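Local coordinates for protein putative glucoamylase (Bacteroides fragilis NCTC 9343, PDB 3EU8) that probably hydrolyses glycosidic bonds in alpha-glucans, as a putative glucoamylase, at residues D416-N419 and G420-K423; E87-R90 and R91-I95. One frame throughout, in Å; residues are numbered along the deposited sequence.

Interaction 1: residues D416-N419 and G420-K423; sequences DVQN and GLKK. With EDO (1,2-ethanediol), chain B.
G420 N, L421 N, K422 N and K423 N donate in turn to D416 O, V417 O, Q418 O and N419 O, four successive i to i+4 bonds that mark 416-423 as continuous alpha helix. Their N-O lengths stay between 2.9 and 3.0 Å, and the N-H...O angle at the G420 N to D416 O bond is 168°. On the buried side, V417 and L421 lie side by side one turn apart, pointing the same way, with V417 CG1 4.0 Å from L421 CD1. A chi1 of 171° turns V417 CG1 to the carbonyl side of its residue, where it meets that methyl. This is the inner face of helix 415-424, which packs against helix 406-412 through V417 on F411 and L421 on M412, close to the end of the chain. The outer face is polar. Q418 bends at its second torsion (chi2 -70°), and its amide is held from two directions: NE2 bonds to M412 O, while OE1 accepts a 2.9 Å hydrogen bond from O1 of a 1,2-ethanediol, probably from the crystallisation liquor. The K422 chain runs back over the preceding turn, its CG 3.3 Å from Q418 O, and a final bend sets K422 NZ 3.5 Å from Q418 OE1. K422 CG also lies 3.4 Å from the diol O2.

Interaction 2: residues E87-R90 and R91-I95; sequences EGLR and RMEKI. With EDO (1,2-ethanediol), chain C.
R91 N, M92 N, E93 N and K94 N each donate to the carbonyl oxygen four residues earlier, E87 O to R90 O, with N-O lengths of 2.9 to 3.1 Å. This i to i+4 ladder belongs to the alpha helix 85-101, whose apolar side packs among helices 64-79, 132-149 and 154-169. Between side chains, the clearest contact is L89 with E93, which meet at a slant: E93 OE2 comes 3.6 Å from L89 CG and meets both methyls at similar range, so a carboxylate oxygen rests on an aliphatic branch. E93 CG stands anti to its carbonyl carbon (chi1 -70°), which brings that CG within 3.2 Å of L89 O. L89 itself reaches L159 of helix 154-169. The selenomethionine M92 sets its CG 3.4 Å from G88 O, and its side chain continues to L159, I74 and V145. At the outer surface R90 NH1 and E87 OE2 form a salt bridge whose hydrogen bond is weak, at 3.5 Å. R91 turns another way, folded at both chi2 and chi3; NH1 bonds to F33 O and NH2 to W34 O, and the guanidinium makes a cation-pi contact with W34. A 1,2-ethanediol lies at the edge of this group, its O1 accepting from R91 NH1 at 2.7 Å and lying 3.4 Å from I95 CD1.

How the interactions relate
Interactions 1 and 2 are separate single-helix contacts whose centres lie 28 Å apart and whose nearest atoms are about 16 Å apart, so neither touches the other. Each centre is about 21 Å from the centre of the chain, and both are partly buried. Interaction 2 comes earlier in the chain, on helix 85-101; interaction 1 is near the C-terminus, on helix 415-424. In both, a 1,2-ethanediol is hydrogen-bonded to a helix side chain and to backbone carbonyl oxygen, F426 O at interaction 1, G42 O and S67 O at interaction 2. The catalytic residues of this putative glucoamylase are not identified, so neither contact can be tied to an active site.

Interaction 1: residues D416-N419 and G420-K423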
ATOM      1  N   ASP A 416     -12.845  -3.643 -16.198  1.00 21.55           N
ATOM      2  CA  ASP A 416     -11.690  -4.538 -16.442  1.00 22.63           C
ATOM      3  C   ASP A 416     -11.338  -5.301 -15.178  1.00 23.05           C
ATOM      4  O   ASP A 416     -11.154  -6.511 -15.212  1.00 23.82           O
ATOM      5  CB  ASP A 416     -10.486  -3.786 -16.984  1.00 24.26           C
ATOM      6  CG  ASP A 416     -10.776  -3.121 -18.327  1.00 27.74           C
ATOM      7  OD1 ASP A 416     -11.598  -3.672 -19.082  1.00 26.21           O
ATOM      8  OD2 ASP A 416     -10.208  -2.043 -18.622  1.00 28.03           O
ATOM      9  N   VAL A 417     -11.335  -4.613 -14.046  1.00 22.89           N
ATOM     10  CA  VAL A 417     -11.078  -5.272 -12.774  1.00 22.92           C
ATOM     11  C   VAL A 417     -12.052  -6.413 -12.585  1.00 24.27           C
ATOM     12  O   VAL A 417     -11.634  -7.482 -12.236  1.00 25.40           O
ATOM     13  CB  VAL A 417     -11.170  -4.291 -11.572  1.00 22.78           C
ATOM     14  CG1 VAL A 417     -11.127  -5.019 -10.240  1.00 20.30           C
ATOM     15  CG2 VAL A 417     -10.090  -3.221 -11.684  1.00 22.71           C
ATOM     16  N   GLN A 418     -13.341  -6.182 -12.832  1.00 23.73           N
ATOM     17  CA  GLN A 418     -14.343  -7.247 -12.703  1.00 25.17           C
ATOM     18  C   GLN A 418     -14.041  -8.439 -13.592  1.00 24.63           C
ATOM     19  O   GLN A 418     -14.152  -9.574 -13.144  1.00 22.95           O
ATOM     20  CB  GLN A 418     -15.761  -6.716 -12.969  1.00 24.18           C
ATOM     21  CG  GLN A 418     -16.312  -5.784 -11.825  1.00 31.54           C
ATOM     22  CD  GLN A 418     -16.633  -6.551 -10.505  1.00 40.69           C
ATOM     23  OE1 GLN A 418     -17.289  -7.581 -10.550  1.00 37.50           O
ATOM     24  NE2 GLN A 418     -16.164  -6.035  -9.329  1.00 38.88           N
ATOM     25  N   ASN A 419     -13.651  -8.174 -14.841  1.00 25.23           N
ATOM     26  CA  ASN A 419     -13.376  -9.239 -15.793  1.00 27.51           C
ATOM     27  C   ASN A 419     -12.135 -10.039 -15.349  1.00 26.46           C
ATOM     28  O   ASN A 419     -12.104 -11.241 -15.469  1.00 26.27           O
ATOM     29  CB  ASN A 419     -13.177  -8.698 -17.222  1.00 28.55           C
ATOM     30  CG  ASN A 419     -14.494  -8.340 -17.942  1.00 32.72           C
ATOM     31  OD1 ASN A 419     -15.504  -9.006 -17.788  1.00 34.27           O
ATOM     32  ND2 ASN A 419     -14.454  -7.291 -18.774  1.00 37.09           N
ATOM     33  N   GLY A 420     -11.114  -9.354 -14.856  1.00 25.79           N
ATOM     34  CA  GLY A 420      -9.932 -10.016 -14.328  1.00 25.41           C
ATOM     35  C   GLY A 420     -10.264 -10.917 -13.147  1.00 25.37           C
ATOM     36  O   GLY A 420      -9.792 -12.033 -13.063  1.00 24.03           O
ATOM     37  N   LEU A 421     -11.119 -10.441 -12.241  1.00 26.99           N
ATOM     38  CA  LEU A 421     -11.487 -11.240 -11.076  1.00 25.33           C
ATOM     39  C   LEU A 421     -12.241 -12.499 -11.489  1.00 25.56           C
ATOM     40  O   LEU A 421     -11.963 -13.600 -10.973  1.00 23.60           O
ATOM     41  CB  LEU A 421     -12.266 -10.418 -10.041  1.00 26.54           C
ATOM     42  CG  LEU A 421     -11.494  -9.365  -9.222  1.00 25.61           C
ATOM     43  CD1 LEU A 421     -12.498  -8.390  -8.563  1.00 22.13           C
ATOM     44  CD2 LEU A 421     -10.564  -9.993  -8.167  1.00 20.57           C
ATOM     45  N   LYS A 422     -13.185 -12.345 -12.417  1.00 26.97           N
ATOM     46  CA  LYS A 422     -13.939 -13.486 -12.979  1.00 27.51           C
ATOM     47  C   LYS A 422     -13.007 -14.501 -13.625  1.00 26.65           C
ATOM     48  O   LYS A 422     -13.118 -15.678 -13.369  1.00 25.02           O
ATOM     49  CB  LYS A 422     -14.976 -13.020 -14.028  1.00 28.64           C
ATOM     50  CG  LYS A 422     -16.142 -12.175 -13.455  1.00 40.79           C
ATOM     51  CD  LYS A 422     -16.927 -11.395 -14.566  1.00 50.47           C
ATOM     52  CE  LYS A 422     -18.322 -10.917 -14.102  1.00 50.46           C
ATOM     53  NZ  LYS A 422     -18.253  -9.999 -12.938  1.00 52.65           N
ATOM     54  N   LYS A 423     -12.077 -14.025 -14.443  1.00 25.93           N
ATOM     55  CA  LYS A 423     -11.123 -14.889 -15.139  1.00 26.75           C
ATOM     56  C   LYS A 423     -10.287 -15.780 -14.173  1.00 25.91           C
ATOM     57  O   LYS A 423     -10.044 -16.967 -14.444  1.00 26.76           O
ATOM     58  CB  LYS A 423     -10.218 -14.024 -16.022  1.00 27.61           C
ATOM     59  CG  LYS A 423      -9.358 -14.764 -17.012  1.00 31.99           C
ATOM     60  CD  LYS A 423      -8.629 -13.810 -17.939  1.00 39.08           C
ATOM     61  CE  LYS A 423      -7.929 -14.572 -19.068  1.00 43.47           C
ATOM     62  NZ  LYS A 423      -7.601 -13.715 -20.257  1.00 42.41           N
TER
HETATM   63  C1  EDO B 473     -16.381 -10.234  -9.073  1.00 51.19           C
HETATM   64  O1  EDO B 473     -17.675  -9.749  -8.702  1.00 56.82           O
HETATM   65  C2  EDO B 473     -16.330 -11.732  -8.842  1.00 49.40           C
HETATM   66  O2  EDO B 473     -16.364 -12.438 -10.097  1.00 47.65           O

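Interaction 2: residues E87-R90 and R91-I95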
ATOM      1  N   GLU A  87      -9.198  22.165  -7.661  1.00 25.59           N
ATOM      2  CA  GLU A  87      -7.864  21.958  -7.138  1.00 25.74           C
ATOM      3  C   GLU A  87      -7.462  20.476  -7.280  1.00 24.48           C
ATOM      4  O   GLU A  87      -6.387  20.168  -7.753  1.00 24.45           O
ATOM      5  CB  GLU A  87      -7.794  22.392  -5.662  1.00 26.79           C
ATOM      6  CG  GLU A  87      -7.482  23.863  -5.462  1.00 39.09           C
ATOM      7  CD  GLU A  87      -6.011  24.191  -5.764  1.00 58.29           C
ATOM      8  OE1 GLU A  87      -5.133  24.007  -4.871  1.00 61.65           O
ATOM      9  OE2 GLU A  87      -5.739  24.637  -6.908  1.00 69.63           O
ATOM     10  N   GLY A  88      -8.361  19.579  -6.876  1.00 25.50           N
ATOM     11  CA  GLY A  88      -8.162  18.125  -6.995  1.00 23.60           C
ATOM     12  C   GLY A  88      -7.852  17.739  -8.434  1.00 24.79           C
ATOM     13  O   GLY A  88      -6.893  17.007  -8.683  1.00 23.26           O
ATOM     14  N   LEU A  89      -8.638  18.242  -9.393  1.00 23.53           N
ATOM     15  CA  LEU A  89      -8.392  17.894 -10.808  1.00 25.41           C
ATOM     16  C   LEU A  89      -7.042  18.413 -11.326  1.00 25.46           C
ATOM     17  O   LEU A  89      -6.331  17.693 -12.060  1.00 25.55           O
ATOM     18  CB  LEU A  89      -9.549  18.331 -11.718  1.00 23.44           C
ATOM     19  CG  LEU A  89      -9.400  18.153 -13.237  1.00 24.27           C
ATOM     20  CD1 LEU A  89      -9.421  16.699 -13.632  1.00 22.51           C
ATOM     21  CD2 LEU A  89     -10.479  18.984 -13.967  1.00 21.45           C
ATOM     22  N   ARG A  90      -6.667  19.615 -10.918  1.00 24.69           N
ATOM     23  CA  ARG A  90      -5.380  20.183 -11.331  1.00 27.09           C
ATOM     24  C   ARG A  90      -4.219  19.353 -10.838  1.00 25.49           C
ATOM     25  O   ARG A  90      -3.237  19.219 -11.547  1.00 24.75           O
ATOM     26  CB  ARG A  90      -5.218  21.610 -10.830  1.00 26.89           C
ATOM     27  CG  ARG A  90      -6.105  22.627 -11.544  1.00 41.76           C
ATOM     28  CD  ARG A  90      -5.802  24.089 -11.117  1.00 53.56           C
ATOM     29  NE  ARG A  90      -4.464  24.505 -11.574  1.00 64.86           N
ATOM     30  CZ  ARG A  90      -3.371  24.610 -10.808  1.00 75.17           C
ATOM     31  NH1 ARG A  90      -3.406  24.379  -9.493  1.00 79.14           N
ATOM     32  NH2 ARG A  90      -2.222  24.972 -11.367  1.00 79.64           N
ATOM     33  N   ARG A  91      -4.328  18.801  -9.632  1.00 25.93           N
ATOM     34  CA  ARG A  91      -3.306  17.870  -9.121  1.00 26.32           C
ATOM     35  C   ARG A  91      -3.225  16.568  -9.920  1.00 24.33           C
ATOM     36  O   ARG A  91      -2.136  16.078 -10.238  1.00 24.91           O
ATOM     37  CB  ARG A  91      -3.520  17.559  -7.632  1.00 25.72           C
ATOM     38  CG  ARG A  91      -2.539  16.502  -7.106  1.00 29.96           C
ATOM     39  CD  ARG A  91      -1.065  16.978  -7.274  1.00 24.38           C
ATOM     40  NE  ARG A  91      -0.829  18.019  -6.298  1.00 32.42           N
ATOM     41  CZ  ARG A  91      -0.469  17.788  -5.037  1.00 29.15           C
ATOM     42  NH1 ARG A  91      -0.211  16.553  -4.575  1.00 32.11           N
ATOM     43  NH2 ARG A  91      -0.364  18.810  -4.236  1.00 21.99           N
HETATM   44  N   MSE A  92      -4.378  15.983 -10.202  1.00 25.00           N
HETATM   45  CA  MSE A  92      -4.441  14.751 -10.973  1.00 25.21           C
HETATM   46  C   MSE A  92      -3.844  14.936 -12.356  1.00 24.24           C
HETATM   47  O   MSE A  92      -3.108  14.067 -12.816  1.00 23.75           O
HETATM   48  CB  MSE A  92      -5.897  14.223 -11.083  1.00 24.58           C
HETATM   49  CG  MSE A  92      -6.508  13.787  -9.771  1.00 24.71           C
HETATM   50 SE   MSE A  92      -5.430  12.490  -8.764  0.75 18.55          SE
HETATM   51  CE  MSE A  92      -6.769  11.935  -7.490  1.00 22.34           C
ATOM     52  N   GLU A  93      -4.151  16.073 -12.987  1.00 24.49           N
ATOM     53  CA  GLU A  93      -3.574  16.476 -14.288  1.00 23.40           C
ATOM     54  C   GLU A  93      -2.051  16.575 -14.236  1.00 22.89           C
ATOM     55  O   GLU A  93      -1.365  16.099 -15.141  1.00 23.07           O
ATOM     56  CB  GLU A  93      -4.174  17.824 -14.790  1.00 24.07           C
ATOM     57  CG  GLU A  93      -5.641  17.716 -15.209  1.00 26.16           C
ATOM     58  CD  GLU A  93      -6.337  19.051 -15.448  1.00 25.54           C
ATOM     59  OE1 GLU A  93      -5.846  20.110 -15.013  1.00 25.85           O
ATOM     60  OE2 GLU A  93      -7.402  19.029 -16.085  1.00 30.59           O
ATOM     61  N   LYS A  94      -1.525  17.167 -13.173  1.00 22.18           N
ATOM     62  CA  LYS A  94      -0.063  17.233 -12.954  1.00 22.47           C
ATOM     63  C   LYS A  94       0.578  15.875 -12.846  1.00 21.74           C
ATOM     64  O   LYS A  94       1.595  15.647 -13.456  1.00 23.68           O
ATOM     65  CB  LYS A  94       0.279  17.979 -11.670  1.00 24.20           C
ATOM     66  CG  LYS A  94       1.761  18.344 -11.531  1.00 25.90           C
ATOM     67  CD  LYS A  94       1.949  19.225 -10.313  1.00 30.27           C
ATOM     68  CE  LYS A  94       3.237  19.951 -10.289  1.00 33.46           C
ATOM     69  NZ  LYS A  94       3.454  20.439  -8.888  1.00 33.97           N
ATOM     70  N   ILE A  95      -0.002  15.004 -12.012  1.00 24.53           N
ATOM     71  CA  ILE A  95       0.494  13.641 -11.775  1.00 23.08           C
ATOM     72  C   ILE A  95       0.459  12.818 -13.067  1.00 22.29           C
ATOM     73  O   ILE A  95       1.456  12.226 -13.465  1.00 21.61           O
ATOM     74  CB  ILE A  95      -0.323  12.941 -10.681  1.00 22.40           C
ATOM     75  CG1 ILE A  95       0.013  13.497  -9.305  1.00 22.39           C
ATOM     76  CG2 ILE A  95      -0.069  11.424 -10.652  1.00 22.84           C
ATOM     77  CD1 ILE A  95      -1.097  13.293  -8.245  1.00 18.46           C
TER
HETATM   78  C1  EDO C 474       0.810  12.926  -4.558  1.00 28.02           C
HETATM   79  O1  EDO C 474       0.414  14.056  -5.352  1.00 42.03           O
HETATM   80  C2  EDO C 474       0.386  11.682  -5.329  1.00 33.70           C
HETATM   81  O2  EDO C 474       0.645  10.492  -4.586  1.00 19.51           O